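Local coordinates for protein Polyphosphate:AMP phosphotransferase (Meiothermus ruber H328, PDB 5O6M) that uses inorganic polyphosphate as phosphate donor to convert AMP to ADP and ADP to ATP, and can also act on other nucleoside mono- and diphosphates, at residues D[41-46]-D[245-250]; D[89-94]-D[105-110]; D[165-170]-D[224-229]. The protein carries 1 engineered substitution. One frame throughout, in Å; residues are numbered along the deposited sequence. Where two conformers were deposited one is given.

Interaction 1: residues D[41-46]-D[245-250]; sequences RRLEKL and ETLEGL
Arg42 NH2 and Glu248 OE2 form the polar link of this contact, a salt bridge modelled at 2.5 Å. That length is very short and the N-H...O angle is only 121°, so its fine geometry is doubtful. The pair joins two helices of the P-loop kinase fold, 29-53 near the start of the chain and 232-249 near its end. Their local axes come within 10.2 Å and run in roughly the same direction, 35° apart.

The carboxylate oxygen comes to the edge of the guanidinium, near its plane. The two flat groups are nevertheless not coplanar, and the side chains cross at about a right angle. Glu248 bends at chi2 (-100°), which swings its CD out of an extended course.

Beside the salt bridge lies an apolar seam of three leucines. Leu46 reaches over with CD1, which sits 4.1 Å from Leu247 CB. The same methyl also lies 4.0 Å from Glu248 CG, so the aliphatic part of the glutamate shares in the packing. Val244, one turn earlier on helix 232-249, touches Arg42, Leu43 and Leu46 and extends this seam.

The charged pair lies at the more exposed side of the contact, while Leu43 and Leu247 are buried. Deeper in, these two meet methyl to methyl: Leu43 CD1 is 3.7 Å from Leu247 CD1.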
loop_
_atom_site.group_PDB
_atom_site.type_symbol
_atom_site.label_atom_id
_atom_site.label_comp_id
_atom_site.label_asym_id
_atom_site.label_seq_id
_atom_site.Cartn_x
_atom_site.Cartn_y
_atom_site.Cartn_z
ATOM N N ARG D 41 16.205 -1.661 -29.619
ATOM C CA ARG D 41 15.978 -0.238 -29.845
ATOM C C ARG D 41 14.520 0.047 -30.180
ATOM O O ARG D 41 13.957 1.048 -29.722
ATOM C CB ARG D 41 16.911 0.273 -30.941
ATOM C CG ARG D 41 18.375 0.199 -30.540
ATOM C CD ARG D 41 19.305 0.663 -31.646
ATOM N NE ARG D 41 20.705 0.489 -31.263
ATOM C CZ ARG D 41 21.737 0.703 -32.071
ATOM N NH1 ARG D 41 21.533 1.104 -33.318
ATOM N NH2 ARG D 41 22.976 0.516 -31.633
ATOM N N ARG D 42 13.881 -0.817 -30.973
ATOM C CA ARG D 42 12.443 -0.675 -31.169
ATOM C C ARG D 42 11.705 -0.788 -29.841
ATOM O O ARG D 42 10.766 -0.031 -29.574
ATOM C CB ARG D 42 11.922 -1.715 -32.161
ATOM C CG ARG D 42 12.427 -1.559 -33.585
ATOM C CD ARG D 42 11.464 -2.242 -34.539
ATOM N NE ARG D 42 11.597 -3.694 -34.516
ATOM C CZ ARG D 42 10.594 -4.534 -34.753
ATOM N NH1 ARG D 42 10.801 -5.843 -34.711
ATOM N NH2 ARG D 42 9.381 -4.064 -35.018
ATOM N N LEU D 43 12.112 -1.741 -28.998
ATOM C CA LEU D 43 11.511 -1.875 -27.676
ATOM C C LEU D 43 11.592 -0.560 -26.910
ATOM O O LEU D 43 10.593 -0.086 -26.359
ATOM C CB LEU D 43 12.205 -2.998 -26.903
ATOM C CG LEU D 43 11.777 -3.206 -25.453
ATOM C CD1 LEU D 43 10.296 -3.512 -25.382
ATOM C CD2 LEU D 43 12.588 -4.330 -24.825
ATOM N N GLU D 44 12.782 0.047 -26.876
ATOM C CA GLU D 44 12.935 1.337 -26.210
ATOM C C GLU D 44 11.936 2.347 -26.758
ATOM O O GLU D 44 11.235 3.025 -26.001
ATOM C CB GLU D 44 14.365 1.859 -26.380
ATOM C CG GLU D 44 15.433 1.070 -25.632
ATOM C CD GLU D 44 16.844 1.576 -25.911
ATOM O OE1 GLU D 44 17.812 0.905 -25.487
ATOM O OE2 GLU D 44 16.986 2.644 -26.551
ATOM N N LYS D 45 11.851 2.447 -28.086
ATOM C CA LYS D 45 10.997 3.459 -28.699
ATOM C C LYS D 45 9.522 3.143 -28.491
ATOM O O LYS D 45 8.708 4.057 -28.313
ATOM C CB LYS D 45 11.326 3.581 -30.188
ATOM C CG LYS D 45 10.969 4.924 -30.812
ATOM C CD LYS D 45 9.464 5.115 -30.909
ATOM C CE LYS D 45 9.115 6.304 -31.786
ATOM N NZ LYS D 45 7.641 6.448 -31.955
ATOM N N LEU D 46 9.153 1.858 -28.516
ATOM C CA LEU D 46 7.754 1.492 -28.290
ATOM C C LEU D 46 7.337 1.757 -26.848
ATOM O O LEU D 46 6.192 2.152 -26.588
ATOM C CB LEU D 46 7.525 0.026 -28.658
ATOM C CG LEU D 46 7.474 -0.310 -30.149
ATOM C CD1 LEU D 46 7.884 -1.753 -30.389
ATOM C CD2 LEU D 46 6.082 -0.054 -30.701
ATOM N N GLU D 245 6.710 -7.313 -31.146
ATOM C CA GLU D 245 5.586 -7.427 -32.073
ATOM C C GLU D 245 4.263 -7.175 -31.362
ATOM O O GLU D 245 3.417 -6.413 -31.849
ATOM C CB GLU D 245 5.587 -8.799 -32.748
ATOM C CG GLU D 245 4.348 -9.053 -33.599
ATOM C CD GLU D 245 4.521 -10.209 -34.566
ATOM O OE1 GLU D 245 5.669 -10.457 -34.993
ATOM O OE2 GLU D 245 3.509 -10.865 -34.901
ATOM N N THR D 246 4.065 -7.808 -30.202
ATOM C CA THR D 246 2.877 -7.539 -29.397
ATOM C C THR D 246 2.704 -6.041 -29.162
ATOM O O THR D 246 1.595 -5.506 -29.273
ATOM C CB THR D 246 2.959 -8.295 -28.070
ATOM O OG1 THR D 246 3.152 -9.690 -28.330
ATOM C CG2 THR D 246 1.677 -8.110 -27.272
ATOM N N LEU D 247 3.792 -5.349 -28.813
ATOM C CA LEU D 247 3.710 -3.905 -28.604
ATOM C C LEU D 247 3.364 -3.176 -29.899
ATOM O O LEU D 247 2.576 -2.222 -29.888
ATOM C CB LEU D 247 5.023 -3.387 -28.015
ATOM C CG LEU D 247 5.292 -3.843 -26.580
ATOM C CD1 LEU D 247 6.643 -3.370 -26.086
ATOM C CD2 LEU D 247 4.186 -3.339 -25.659
ATOM N N GLU D 248 3.939 -3.611 -31.027
ATOM C CA GLU D 248 3.582 -3.017 -32.315
ATOM C C GLU D 248 2.094 -3.170 -32.598
ATOM O O GLU D 248 1.456 -2.256 -33.136
ATOM C CB GLU D 248 4.395 -3.658 -33.442
ATOM C CG GLU D 248 5.895 -3.457 -33.351
ATOM C CD GLU D 248 6.389 -2.345 -34.261
ATOM O OE1 GLU D 248 5.593 -1.432 -34.578
ATOM O OE2 GLU D 248 7.573 -2.388 -34.662
ATOM N N GLY D 249 1.527 -4.326 -32.249
ATOM C CA GLY D 249 0.119 -4.576 -32.490
ATOM C C GLY D 249 -0.817 -3.626 -31.773
ATOM O O GLY D 249 -1.984 -3.513 -32.159
ATOM N N LEU D 250 -0.335 -2.930 -30.744
ATOM C CA LEU D 250 -1.221 -2.034 -30.009
ATOM C C LEU D 250 -1.510 -0.741 -30.757
ATOM O O LEU D 250 -2.475 -0.048 -30.415
ATOM C CB LEU D 250 -0.636 -1.712 -28.631
ATOM C CG LEU D 250 -0.455 -2.875 -27.650
ATOM C CD1 LEU D 250 0.241 -2.399 -26.379
ATOM C CD2 LEU D 250 -1.791 -3.539 -27.316
#

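Interaction 2: residues D[89-94]-D[105-110]; sequences ASFGVP and WRVHQQ. With ATP (adenosine-5'-triphosphate), chain X.
Phe91 and Arg106 are brought together by two first torsions. Phe91 has CG anti to its carbonyl carbon (chi1 -66°). Arg106 has CG between its backbone N and carbonyl carbon (chi1 70°), and its chain then runs extended to NE. The two side chains pass each other running opposite ways. This is part of the ATP pocket of a P-loop kinase fold, where the loop after strand 86-90 meets helix 105-108.

The guanidinium grips Gly92 O end-on with two nitrogens. NH1 donates at 2.8 Å and NH2 at 3.0 Å to Gly92 O, which lies in the guanidinium plane. Pro94 CG packs over one face of the group, and Phe91 CB and CD1 over the opposite one. The two contacts sandwich the guanidinium and limit its rotation. Glu98 adds a salt bridge to NH1.

The Phe91 ring has Val107 CG2 over one face, a CH-pi contact with CG2 4.1 Å from the ring centroid. Gln110 CG approaches the ring obliquely near CZ, and Gln110 also packs on Ala89 CB.

Bound ATP completes the arrangement. Pro94 CD lies 3.3 Å from adenine N1. Val93 N is 3.0 Å from ATP O4' of the ribose. Arg106 NH2 reaches to 3.1 Å from adenine N7, which lies at the edge of the guanidinium, in its plane.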
loop_
_atom_site.group_PDB
_atom_site.type_symbol
_atom_site.label_atom_id
_atom_site.label_comp_id
_atom_site.label_asym_id
_atom_site.label_seq_id
_atom_site.Cartn_x
_atom_site.Cartn_y
_atom_site.Cartn_z
ATOM N N ALA D 89 8.294 -6.211 -10.357
ATOM C CA ALA D 89 7.695 -6.647 -9.101
ATOM C C ALA D 89 8.122 -8.085 -8.846
ATOM O O ALA D 89 7.760 -8.990 -9.607
ATOM C CB ALA D 89 6.170 -6.528 -9.129
ATOM N N SER D 90 8.898 -8.290 -7.789
ATOM C CA SER D 90 9.385 -9.609 -7.420
ATOM C C SER D 90 8.480 -10.212 -6.359
ATOM O O SER D 90 7.972 -9.503 -5.488
ATOM C CB SER D 90 10.816 -9.535 -6.885
ATOM O OG SER D 90 11.707 -9.067 -7.872
ATOM N N PHE D 91 8.269 -11.521 -6.445
ATOM C CA PHE D 91 7.462 -12.248 -5.476
ATOM C C PHE D 91 8.317 -13.340 -4.849
ATOM O O PHE D 91 8.745 -14.270 -5.539
ATOM C CB PHE D 91 6.203 -12.831 -6.124
ATOM C CG PHE D 91 5.234 -11.787 -6.615
ATOM C CD1 PHE D 91 4.378 -11.149 -5.725
ATOM C CD2 PHE D 91 5.176 -11.446 -7.959
ATOM C CE1 PHE D 91 3.486 -10.189 -6.163
ATOM C CE2 PHE D 91 4.283 -10.486 -8.407
ATOM C CZ PHE D 91 3.439 -9.855 -7.509
ATOM N N GLY D 92 8.560 -13.220 -3.542
ATOM C CA GLY D 92 9.269 -14.210 -2.774
ATOM C C GLY D 92 8.350 -14.954 -1.827
ATOM O O GLY D 92 7.124 -14.963 -1.983
ATOM N N VAL D 93 8.947 -15.581 -0.822
ATOM C CA VAL D 93 8.133 -16.402 0.082
ATOM C C VAL D 93 7.161 -15.502 0.840
ATOM O O VAL D 93 7.577 -14.479 1.412
ATOM C CB VAL D 93 9.026 -17.202 1.037
ATOM C CG1 VAL D 93 10.494 -16.995 0.704
ATOM C CG2 VAL D 93 8.727 -16.856 2.496
ATOM N N PRO D 94 5.868 -15.821 0.856
ATOM C CA PRO D 94 4.878 -14.899 1.432
ATOM C C PRO D 94 5.140 -14.604 2.904
ATOM O O PRO D 94 5.521 -15.485 3.677
ATOM C CB PRO D 94 3.552 -15.645 1.244
ATOM C CG PRO D 94 3.792 -16.565 0.094
ATOM C CD PRO D 94 5.241 -16.973 0.189
ATOM N N TRP D 105 -4.057 -11.527 -3.376
ATOM C CA TRP D 105 -4.058 -10.171 -2.833
ATOM C C TRP D 105 -2.732 -9.468 -3.111
ATOM O O TRP D 105 -2.704 -8.372 -3.681
ATOM C CB TRP D 105 -4.343 -10.228 -1.335
ATOM C CG TRP D 105 -4.331 -8.915 -0.595
ATOM C CD1 TRP D 105 -5.348 -8.003 -0.527
ATOM C CD2 TRP D 105 -3.270 -8.389 0.214
ATOM N NE1 TRP D 105 -4.983 -6.942 0.268
ATOM C CE2 TRP D 105 -3.713 -7.156 0.736
ATOM C CE3 TRP D 105 -1.989 -8.842 0.547
ATOM C CZ2 TRP D 105 -2.919 -6.367 1.567
ATOM C CZ3 TRP D 105 -1.201 -8.056 1.370
ATOM C CH2 TRP D 105 -1.668 -6.834 1.873
ATOM N N ARG D 106 -1.617 -10.086 -2.720
ATOM C CA ARG D 106 -0.321 -9.444 -2.899
ATOM C C ARG D 106 0.069 -9.308 -4.366
ATOM O O ARG D 106 0.892 -8.450 -4.698
ATOM C CB ARG D 106 0.765 -10.212 -2.143
ATOM C CG ARG D 106 1.102 -11.563 -2.740
ATOM C CD ARG D 106 2.348 -12.131 -2.094
ATOM N NE ARG D 106 2.845 -13.305 -2.804
ATOM C CZ ARG D 106 4.055 -13.820 -2.626
ATOM N NH1 ARG D 106 4.888 -13.266 -1.753
ATOM N NH2 ARG D 106 4.432 -14.888 -3.317
ATOM N N VAL D 107 -0.485 -10.143 -5.247
ATOM C CA VAL D 107 -0.163 -10.043 -6.668
ATOM C C VAL D 107 -1.020 -8.978 -7.343
ATOM O O VAL D 107 -0.523 -8.180 -8.146
ATOM C CB VAL D 107 -0.321 -11.411 -7.361
ATOM C CG1 VAL D 107 -0.057 -11.280 -8.849
ATOM C CG2 VAL D 107 0.622 -12.431 -6.746
ATOM N N HIS D 108 -2.323 -8.959 -7.047
ATOM C CA HIS D 108 -3.206 -7.975 -7.663
ATOM C C HIS D 108 -2.727 -6.553 -7.399
ATOM O O HIS D 108 -2.835 -5.683 -8.272
ATOM C CB HIS D 108 -4.639 -8.149 -7.158
ATOM C CG HIS D 108 -5.671 -7.553 -8.066
ATOM N ND1 HIS D 108 -7.020 -7.796 -7.925
ATOM C CD2 HIS D 108 -5.547 -6.738 -9.142
ATOM C CE1 HIS D 108 -7.684 -7.144 -8.862
ATOM N NE2 HIS D 108 -6.813 -6.497 -9.616
ATOM N N GLN D 109 -2.203 -6.303 -6.196
ATOM C CA GLN D 109 -1.716 -4.977 -5.835
ATOM C C GLN D 109 -0.699 -4.452 -6.837
ATOM O O GLN D 109 -0.593 -3.238 -7.041
ATOM C CB GLN D 109 -1.098 -5.025 -4.435
ATOM C CG GLN D 109 -0.400 -3.749 -4.015
ATOM C CD GLN D 109 -1.343 -2.570 -3.957
ATOM O OE1 GLN D 109 -2.493 -2.697 -3.530
ATOM N NE2 GLN D 109 -0.865 -1.412 -4.392
ATOM N N GLN D 110 0.045 -5.349 -7.477
ATOM C CA GLN D 110 1.195 -4.987 -8.291
ATOM C C GLN D 110 0.904 -4.890 -9.785
ATOM O O GLN D 110 1.831 -4.632 -10.555
ATOM C CB GLN D 110 2.327 -5.998 -8.066
ATOM C CG GLN D 110 2.800 -6.111 -6.628
ATOM C CD GLN D 110 3.539 -4.868 -6.179
ATOM O OE1 GLN D 110 3.984 -4.071 -7.005
ATOM N NE2 GLN D 110 3.696 -4.705 -4.871
HETATM P PG ATP X . 15.046 -15.844 -7.112
HETATM O O1G ATP X . 13.741 -15.350 -7.674
HETATM O O2G ATP X . 15.232 -17.349 -7.285
HETATM O O3G ATP X . 16.263 -15.125 -7.711
HETATM P PB ATP X . 15.824 -14.555 -4.599
HETATM O O1B ATP X . 16.841 -15.204 -3.743
HETATM O O2B ATP X . 16.319 -13.418 -5.495
HETATM O O3B ATP X . 15.081 -15.605 -5.537
HETATM P PA ATP X . 13.042 -14.095 -3.684
HETATM O O1A ATP X . 12.445 -13.230 -4.723
HETATM O O2A ATP X . 12.642 -13.720 -2.259
HETATM O O3A ATP X . 14.630 -13.974 -3.722
HETATM O "O5'" ATP X . 12.541 -15.648 -3.868
HETATM C "C5'" ATP X . 12.655 -16.576 -2.769
HETATM C "C4'" ATP X . 11.733 -17.764 -2.916
HETATM O "O4'" ATP X . 10.349 -17.378 -2.765
HETATM C "C3'" ATP X . 11.815 -18.551 -4.234
HETATM O "O3'" ATP X . 12.406 -19.822 -3.992
HETATM C "C2'" ATP X . 10.343 -18.708 -4.660
HETATM O "O2'" ATP X . 10.028 -20.014 -5.127
HETATM C "C1'" ATP X . 9.628 -18.441 -3.342
HETATM N N9 ATP X . 8.216 -18.090 -3.461
HETATM C C8 ATP X . 7.640 -17.180 -4.307
HETATM N N7 ATP X . 6.329 -17.164 -4.264
HETATM C C5 ATP X . 6.020 -18.128 -3.317
HETATM C C6 ATP X . 4.795 -18.612 -2.818
HETATM N N6 ATP X . 3.600 -18.208 -3.258
HETATM N N1 ATP X . 4.840 -19.570 -1.867
HETATM C C2 ATP X . 6.031 -20.020 -1.462
HETATM N N3 ATP X . 7.247 -19.654 -1.871
HETATM C C4 ATP X . 7.173 -18.700 -2.805
#

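Interaction 3: residues D[165-170]-D[224-229]; sequences KFFLHI and WYVIPA
Lys165 lies across the indole of Trp224, a close fit between two neighbouring parallel strands. They belong to the parallel sheet of the P-loop kinase fold. Strand 161-169 is next to the last in the sheet, and 224-228 is the outermost within this chain.

Lys165 and Trp224 cross at about a right angle on one face of the sheet. CB of Lys165 sits over the six-membered part, 3.6 Å from Trp224 CE3. The chain then bends at chi3 (-69°), and CE settles over the five-membered ring, 3.6 Å from its centroid, in a CH-pi contact. The far edge of the indole, at CZ3, fits against the backbone at Phe166 C and Phe167 N. Phe167 CB packs against Trp224 CZ3 at 4.0 Å. Further along this face, Val226 CG1 rests on His169 CB at 3.9 Å.

On the other face, Phe166 and Tyr225 run alongside each other in the same direction. Their planes are 27° apart, and the rings are displaced with little overlap. The ring edge of Phe166 at CD1 receives Ile227 CG1 at 3.7 Å. Leu168 CD2 leans on Ile227 CB, and beyond it Leu168 CB meets the small Ala229 CB. Helix 232-249 packs on this face through Ile242.

Five backbone hydrogen bonds join the strands, running from Tyr225 N to Lys165 O at one end to Ala229 N to His169 O at the other.

Lys165 NZ makes no hydrogen bond to Trp224 NE1: both are donors, 3.3 Å apart. NZ turns to Glu153, Tyr125 OH and Thr217 O, and NE1 bonds Thr217 OG1. Glu153, Tyr125 OH and Thr217 O satisfy the buried ammonium, and the acidic Glu153 would be expected to stabilise its charge.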
loop_
_atom_site.group_PDB
_atom_site.type_symbol
_atom_site.label_atom_id
_atom_site.label_comp_id
_atom_site.label_asym_id
_atom_site.label_seq_id
_atom_site.Cartn_x
_atom_site.Cartn_y
_atom_site.Cartn_z
ATOM N N LYS D 165 2.999 -14.236 -20.905
ATOM C CA LYS D 165 3.570 -15.148 -19.926
ATOM C C LYS D 165 4.663 -15.962 -20.599
ATOM O O LYS D 165 4.430 -16.591 -21.637
ATOM C CB LYS D 165 2.492 -16.050 -19.321
ATOM C CG LYS D 165 1.396 -15.268 -18.599
ATOM C CD LYS D 165 0.301 -16.171 -18.049
ATOM C CE LYS D 165 -0.540 -16.797 -19.139
ATOM N NZ LYS D 165 -1.732 -17.490 -18.559
ATOM N N PHE D 166 5.859 -15.924 -20.021
ATOM C CA PHE D 166 7.026 -16.604 -20.567
ATOM C C PHE D 166 7.499 -17.655 -19.577
ATOM O O PHE D 166 7.792 -17.335 -18.419
ATOM C CB PHE D 166 8.155 -15.611 -20.862
ATOM C CG PHE D 166 7.830 -14.614 -21.937
ATOM C CD1 PHE D 166 7.905 -14.968 -23.275
ATOM C CD2 PHE D 166 7.455 -13.323 -21.613
ATOM C CE1 PHE D 166 7.608 -14.049 -24.271
ATOM C CE2 PHE D 166 7.155 -12.399 -22.603
ATOM C CZ PHE D 166 7.235 -12.761 -23.935
ATOM N N PHE D 167 7.549 -18.908 -20.022
ATOM C CA PHE D 167 8.256 -19.959 -19.304
ATOM C C PHE D 167 9.609 -20.144 -19.985
ATOM O O PHE D 167 9.672 -20.583 -21.137
ATOM C CB PHE D 167 7.451 -21.257 -19.290
ATOM C CG PHE D 167 8.135 -22.387 -18.571
ATOM C CD1 PHE D 167 8.453 -22.278 -17.227
ATOM C CD2 PHE D 167 8.469 -23.555 -19.239
ATOM C CE1 PHE D 167 9.082 -23.316 -16.559
ATOM C CE2 PHE D 167 9.102 -24.596 -18.577
ATOM C CZ PHE D 167 9.408 -24.475 -17.236
ATOM N N LEU D 168 10.686 -19.776 -19.294
ATOM C CA LEU D 168 12.035 -20.001 -19.811
ATOM C C LEU D 168 12.431 -21.440 -19.500
ATOM O O LEU D 168 12.603 -21.808 -18.332
ATOM C CB LEU D 168 13.029 -19.005 -19.223
ATOM C CG LEU D 168 12.613 -17.532 -19.247
ATOM C CD1 LEU D 168 13.675 -16.661 -18.584
ATOM C CD2 LEU D 168 12.312 -17.058 -20.657
ATOM N N HIS D 169 12.597 -22.249 -20.548
ATOM C CA HIS D 169 12.648 -23.703 -20.434
ATOM C C HIS D 169 14.093 -24.180 -20.573
ATOM O O HIS D 169 14.674 -24.118 -21.662
ATOM C CB HIS D 169 11.761 -24.344 -21.498
ATOM C CG HIS D 169 11.625 -25.828 -21.365
ATOM N ND1 HIS D 169 11.609 -26.467 -20.142
ATOM C CD2 HIS D 169 11.495 -26.798 -22.299
ATOM C CE1 HIS D 169 11.471 -27.767 -20.331
ATOM N NE2 HIS D 169 11.402 -27.996 -21.630
ATOM N N ILE D 170 14.676 -24.635 -19.467
ATOM C CA ILE D 170 16.013 -25.206 -19.480
ATOM C C ILE D 170 15.918 -26.686 -19.127
ATOM O O ILE D 170 14.935 -27.159 -18.546
ATOM C CB ILE D 170 16.981 -24.481 -18.519
ATOM C CG1 ILE D 170 16.509 -24.627 -17.071
ATOM C CG2 ILE D 170 17.128 -23.012 -18.907
ATOM C CD1 ILE D 170 17.570 -24.281 -16.046
ATOM N N TRP D 224 0.544 -18.489 -22.812
ATOM C CA TRP D 224 1.871 -18.887 -22.368
ATOM C C TRP D 224 2.778 -19.087 -23.573
ATOM O O TRP D 224 2.358 -19.634 -24.598
ATOM C CB TRP D 224 1.815 -20.179 -21.554
ATOM C CG TRP D 224 1.534 -19.986 -20.099
ATOM C CD1 TRP D 224 0.331 -20.135 -19.474
ATOM C CD2 TRP D 224 2.478 -19.634 -19.077
ATOM N NE1 TRP D 224 0.462 -19.887 -18.127
ATOM C CE2 TRP D 224 1.769 -19.575 -17.857
ATOM C CE3 TRP D 224 3.848 -19.352 -19.076
ATOM C CZ2 TRP D 224 2.385 -19.248 -16.647
ATOM C CZ3 TRP D 224 4.461 -19.030 -17.872
ATOM C CH2 TRP D 224 3.728 -18.979 -16.676
ATOM N N TYR D 225 4.025 -18.644 -23.444
ATOM C CA TYR D 225 5.063 -18.933 -24.421
ATOM C C TYR D 225 6.150 -19.752 -23.746
ATOM O O TYR D 225 6.675 -19.352 -22.702
ATOM C CB TYR D 225 5.664 -17.655 -25.005
ATOM C CG TYR D 225 4.677 -16.809 -25.767
ATOM C CD1 TYR D 225 4.452 -17.016 -27.123
ATOM C CD2 TYR D 225 3.971 -15.796 -25.131
ATOM C CE1 TYR D 225 3.548 -16.239 -27.822
ATOM C CE2 TYR D 225 3.067 -15.014 -25.822
ATOM C CZ TYR D 225 2.859 -15.238 -27.162
ATOM O OH TYR D 225 1.956 -14.453 -27.838
ATOM N N VAL D 226 6.466 -20.902 -24.327
ATOM C CA VAL D 226 7.597 -21.707 -23.885
ATOM C C VAL D 226 8.819 -21.232 -24.657
ATOM O O VAL D 226 8.819 -21.227 -25.893
ATOM C CB VAL D 226 7.342 -23.205 -24.100
ATOM C CG1 VAL D 226 8.565 -24.011 -23.687
ATOM C CG2 VAL D 226 6.119 -23.647 -23.317
ATOM N N ILE D 227 9.850 -20.816 -23.931
ATOM C CA ILE D 227 11.036 -20.190 -24.503
ATOM C C ILE D 227 12.200 -21.168 -24.356
ATOM O O ILE D 227 12.637 -21.443 -23.228
ATOM C CB ILE D 227 11.353 -18.848 -23.828
ATOM C CG1 ILE D 227 10.138 -17.912 -23.886
ATOM C CG2 ILE D 227 12.588 -18.208 -24.464
ATOM C CD1 ILE D 227 9.699 -17.570 -25.299
ATOM N N PRO D 228 12.709 -21.744 -25.449
ATOM C CA PRO D 228 13.953 -22.514 -25.346
ATOM C C PRO D 228 15.036 -21.626 -24.761
ATOM O O PRO D 228 15.433 -20.634 -25.381
ATOM C CB PRO D 228 14.254 -22.913 -26.795
ATOM C CG PRO D 228 12.943 -22.782 -27.515
ATOM C CD PRO D 228 12.218 -21.658 -26.835
ATOM N N ALA D 229 15.507 -21.957 -23.560
ATOM C CA ALA D 229 16.331 -21.035 -22.791
ATOM C C ALA D 229 17.685 -21.611 -22.407
ATOM O O ALA D 229 18.384 -21.016 -21.579
ATOM C CB ALA D 229 15.575 -20.581 -21.535
#

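How the interactions relate
The three contacts mark different parts of one P-loop kinase fold. Interactions 2 and 3 reach opposite edges of the same parallel sheet, counted within this chain, through strands 86-90 and 224-228, and their centres are 21 Å apart. Interaction 2 lines the ATP pocket directly. Interaction 3 is further off, with the side chain of Leu168 about 11 Å from the nucleotide. Interaction 1 is more peripheral, its centre 27 Å from that of interaction 2. It is tied to interaction 3 by sequence: strand 224-228 leads into helix 232-249, and the nearest atoms of the two contacts are about 5 Å apart. Along the chain, interaction 1 encloses both others.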